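PDB 1COJ: superoxide dismutase [Fe] from Aquifex pyrophilus, which uses one iron ion per subunit to convert superoxide radicals into hydrogen peroxide and molecular oxygen. Local coordinates for residues 79-84 / 126-131. Numbering follows the deposited sequence.
Sequences VLHELY and RGWAIL. With FE (Fe (III) ion), chain B.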
ATOM      1  N   VAL A  79       9.912  12.277 -12.253  1.00 10.63           N
ATOM      2  CA  VAL A  79      11.310  12.269 -11.844  1.00 10.32           C
ATOM      3  C   VAL A  79      12.053  10.967 -12.130  1.00  8.92           C
ATOM      4  O   VAL A  79      13.129  10.985 -12.735  1.00  9.38           O
ATOM      5  CB  VAL A  79      11.448  12.628 -10.342  1.00 11.86           C
ATOM      6  CG1 VAL A  79      12.884  12.444  -9.882  1.00 13.35           C
ATOM      7  CG2 VAL A  79      11.014  14.072 -10.105  1.00 14.14           C
ATOM      8  N   LEU A  80      11.483   9.847 -11.702  1.00  9.33           N
ATOM      9  CA  LEU A  80      12.107   8.543 -11.905  1.00  8.55           C
ATOM     10  C   LEU A  80      12.293   8.226 -13.385  1.00  9.36           C
ATOM     11  O   LEU A  80      13.330   7.691 -13.778  1.00  7.46           O
ATOM     12  CB  LEU A  80      11.304   7.452 -11.190  1.00 10.02           C
ATOM     13  CG  LEU A  80      11.699   7.095  -9.746  1.00 13.00           C
ATOM     14  CD1 LEU A  80      12.380   8.236  -9.018  1.00 15.89           C
ATOM     15  CD2 LEU A  80      10.472   6.616  -8.988  1.00 12.41           C
ATOM     16  N   HIS A  81      11.308   8.577 -14.209  1.00  9.33           N
ATOM     17  CA  HIS A  81      11.423   8.331 -15.642  1.00  9.62           C
ATOM     18  C   HIS A  81      12.506   9.197 -16.275  1.00  9.86           C
ATOM     19  O   HIS A  81      13.257   8.726 -17.132  1.00 12.47           O
ATOM     20  CB  HIS A  81      10.083   8.521 -16.356  1.00  6.29           C
ATOM     21  CG  HIS A  81       9.184   7.327 -16.258  1.00  9.37           C
ATOM     22  ND1 HIS A  81       8.228   7.162 -15.282  1.00  8.37           N
ATOM     23  CD2 HIS A  81       9.163   6.184 -16.987  1.00  9.99           C
ATOM     24  CE1 HIS A  81       7.677   5.958 -15.433  1.00 12.91           C
ATOM     25  NE2 HIS A  81       8.211   5.326 -16.455  1.00 13.98           N
ATOM     26  N   GLU A  82      12.623  10.442 -15.824  1.00 10.56           N
ATOM     27  CA  GLU A  82      13.647  11.327 -16.364  1.00  9.69           C
ATOM     28  C   GLU A  82      15.044  10.828 -16.014  1.00  9.40           C
ATOM     29  O   GLU A  82      15.967  10.932 -16.824  1.00 10.64           O
ATOM     30  CB  GLU A  82      13.432  12.758 -15.884  1.00  8.92           C
ATOM     31  CG  GLU A  82      12.172  13.365 -16.459  1.00  8.95           C
ATOM     32  CD  GLU A  82      11.993  14.829 -16.122  1.00 13.14           C
ATOM     33  OE1 GLU A  82      11.096  15.449 -16.723  1.00 13.92           O
ATOM     34  OE2 GLU A  82      12.728  15.362 -15.263  1.00 15.18           O
ATOM     35  N   LEU A  83      15.190  10.263 -14.820  1.00  9.24           N
ATOM     36  CA  LEU A  83      16.472   9.719 -14.378  1.00  8.24           C
ATOM     37  C   LEU A  83      16.793   8.434 -15.145  1.00  8.80           C
ATOM     38  O   LEU A  83      17.953   8.134 -15.434  1.00  9.71           O
ATOM     39  CB  LEU A  83      16.431   9.434 -12.873  1.00  9.70           C
ATOM     40  CG  LEU A  83      16.370  10.640 -11.929  1.00  9.60           C
ATOM     41  CD1 LEU A  83      16.006  10.188 -10.528  1.00 10.78           C
ATOM     42  CD2 LEU A  83      17.708  11.363 -11.925  1.00 11.63           C
ATOM     43  N   TYR A  84      15.745   7.692 -15.481  1.00  9.17           N
ATOM     44  CA  TYR A  84      15.861   6.438 -16.218  1.00  9.68           C
ATOM     45  C   TYR A  84      16.274   6.663 -17.680  1.00 11.39           C
ATOM     46  O   TYR A  84      17.319   6.182 -18.118  1.00 11.55           O
ATOM     47  CB  TYR A  84      14.525   5.692 -16.128  1.00  6.55           C
ATOM     48  CG  TYR A  84      14.392   4.449 -16.979  1.00  8.88           C
ATOM     49  CD1 TYR A  84      15.018   3.259 -16.618  1.00  8.30           C
ATOM     50  CD2 TYR A  84      13.581   4.449 -18.113  1.00  8.48           C
ATOM     51  CE1 TYR A  84      14.833   2.093 -17.361  1.00  8.15           C
ATOM     52  CE2 TYR A  84      13.390   3.289 -18.864  1.00  9.96           C
ATOM     53  CZ  TYR A  84      14.011   2.115 -18.479  1.00 10.72           C
ATOM     54  OH  TYR A  84      13.751   0.950 -19.168  1.00 10.93           O
ATOM     55  N   ARG A 126       8.329  -4.751  -7.636  1.00  6.63           N
ATOM     56  CA  ARG A 126       7.271  -4.529  -8.605  1.00  7.21           C
ATOM     57  C   ARG A 126       7.242  -3.181  -9.312  1.00  7.23           C
ATOM     58  O   ARG A 126       6.459  -3.001 -10.247  1.00  9.78           O
ATOM     59  CB  ARG A 126       5.927  -4.802  -7.929  1.00  5.56           C
ATOM     60  CG  ARG A 126       5.892  -6.166  -7.246  1.00  6.91           C
ATOM     61  CD  ARG A 126       4.724  -6.333  -6.282  1.00  7.76           C
ATOM     62  NE  ARG A 126       4.839  -7.601  -5.562  1.00  8.63           N
ATOM     63  CZ  ARG A 126       4.088  -7.961  -4.524  1.00  8.50           C
ATOM     64  NH1 ARG A 126       3.144  -7.155  -4.057  1.00  6.31           N
ATOM     65  NH2 ARG A 126       4.292  -9.134  -3.942  1.00  6.98           N
ATOM     66  N   GLY A 127       8.090  -2.252  -8.881  1.00  7.57           N
ATOM     67  CA  GLY A 127       8.109  -0.936  -9.493  1.00  7.68           C
ATOM     68  C   GLY A 127       9.445  -0.424  -9.997  1.00  8.10           C
ATOM     69  O   GLY A 127       9.574  -0.085 -11.179  1.00  8.11           O
ATOM     70  N   TRP A 128      10.425  -0.319  -9.102  1.00  9.22           N
ATOM     71  CA  TRP A 128      11.755   0.190  -9.450  1.00  9.07           C
ATOM     72  C   TRP A 128      12.834  -0.412  -8.557  1.00  8.29           C
ATOM     73  O   TRP A 128      12.546  -0.921  -7.476  1.00  9.34           O
ATOM     74  CB  TRP A 128      11.821   1.718  -9.248  1.00  7.78           C
ATOM     75  CG  TRP A 128      10.815   2.530 -10.010  1.00  8.49           C
ATOM     76  CD1 TRP A 128       9.514   2.749  -9.667  1.00  9.16           C
ATOM     77  CD2 TRP A 128      11.027   3.237 -11.240  1.00  8.52           C
ATOM     78  NE1 TRP A 128       8.904   3.536 -10.605  1.00  8.90           N
ATOM     79  CE2 TRP A 128       9.813   3.855 -11.585  1.00  8.29           C
ATOM     80  CE3 TRP A 128      12.134   3.405 -12.082  1.00  8.57           C
ATOM     81  CZ2 TRP A 128       9.662   4.641 -12.738  1.00  9.01           C
ATOM     82  CZ3 TRP A 128      11.991   4.187 -13.234  1.00  7.44           C
ATOM     83  CH2 TRP A 128      10.764   4.793 -13.547  1.00  8.29           C
ATOM     84  N   ALA A 129      14.077  -0.320  -9.010  1.00  6.42           N
ATOM     85  CA  ALA A 129      15.237  -0.771  -8.251  1.00  9.13           C
ATOM     86  C   ALA A 129      16.182   0.421  -8.362  1.00 11.28           C
ATOM     87  O   ALA A 129      16.505   0.865  -9.470  1.00 13.86           O
ATOM     88  CB  ALA A 129      15.854  -2.011  -8.874  1.00  8.12           C
ATOM     89  N   ILE A 130      16.575   0.981  -7.222  1.00 10.90           N
ATOM     90  CA  ILE A 130      17.439   2.153  -7.208  1.00 10.25           C
ATOM     91  C   ILE A 130      18.728   2.005  -6.406  1.00 11.12           C
ATOM     92  O   ILE A 130      18.731   1.412  -5.327  1.00  9.93           O
ATOM     93  CB  ILE A 130      16.674   3.375  -6.627  1.00 10.61           C
ATOM     94  CG1 ILE A 130      15.432   3.675  -7.469  1.00 12.26           C
ATOM     95  CG2 ILE A 130      17.573   4.607  -6.588  1.00 10.51           C
ATOM     96  CD1 ILE A 130      14.554   4.786  -6.918  1.00 14.50           C
ATOM     97  N   LEU A 131      19.834   2.478  -6.978  1.00  9.24           N
ATOM     98  CA  LEU A 131      21.115   2.500  -6.279  1.00 10.40           C
ATOM     99  C   LEU A 131      21.295   3.983  -6.006  1.00  9.24           C
ATOM    100  O   LEU A 131      21.299   4.787  -6.944  1.00 10.95           O
ATOM    101  CB  LEU A 131      22.281   2.014  -7.153  1.00 10.83           C
ATOM    102  CG  LEU A 131      23.661   2.230  -6.498  1.00 13.34           C
ATOM    103  CD1 LEU A 131      23.825   1.333  -5.273  1.00 11.00           C
ATOM    104  CD2 LEU A 131      24.781   1.965  -7.486  1.00 13.11           C
TER
HETATM  105 FE    FE B 213       7.881   3.188 -16.597  0.55 20.15          FE
HETATM  106  O   HOH W   1       7.337   2.969 -14.684  1.00 13.62           O
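The indole of Trp128 meets the ring of the iron ligand His81 edge to face, with the two planes at 80° and the centroid of the imidazole 5.0 Å from that of the indole six-membered ring. Trp128 CH2 stands above the middle of the imidazole, whose CG lies anti to the carbonyl carbon of His81 (chi1 -82°), which lays the ring across the indole edge; the nearest pair is His81 CE1 and Trp128 CZ2, at 3.6 Å. Beyond this aromatic pair the imidazole is fixed at both nitrogens: His81 NE2 binds iron at 2.2 Å, while His81 ND1 is hydrogen-bonded to Gly77 O one turn earlier in the helix. His27, Asp163, His167 and a water molecule, 2.0 Å from the metal, complete its coordination. This is the single-metal centre of the iron/manganese superoxide dismutases, in which the alpha-hairpin domain gives two ligands, His81 from helix 63-86 and His27 from helix 21-47, and the C-terminal domain, with its three-stranded antiparallel sheet, gives the other two. Trp128 opens the central strand of that sheet, where it forms a classic beta bulge with Gly127 opposite Leu145. A CH-pi contact covers one face of the indole: Leu80 CB lies 3.7 Å from the centroid of the six-membered ring, 16° off its normal, and CD2 of the same leucine extends over the pyrrole part, 3.8 Å from Trp128 NE1. A leucine in place of Trp128 would probably leave the imidazole face without its aromatic edge and His148 without the indole N-H as a hydrogen-bonding partner. Purely apolar contact continues at the indole rim, where Tyr84 CB approaches Trp128 CZ3 at 4.1 Å; Tyr84 OH is hydrogen-bonded to the hydroxyl of Tyr180.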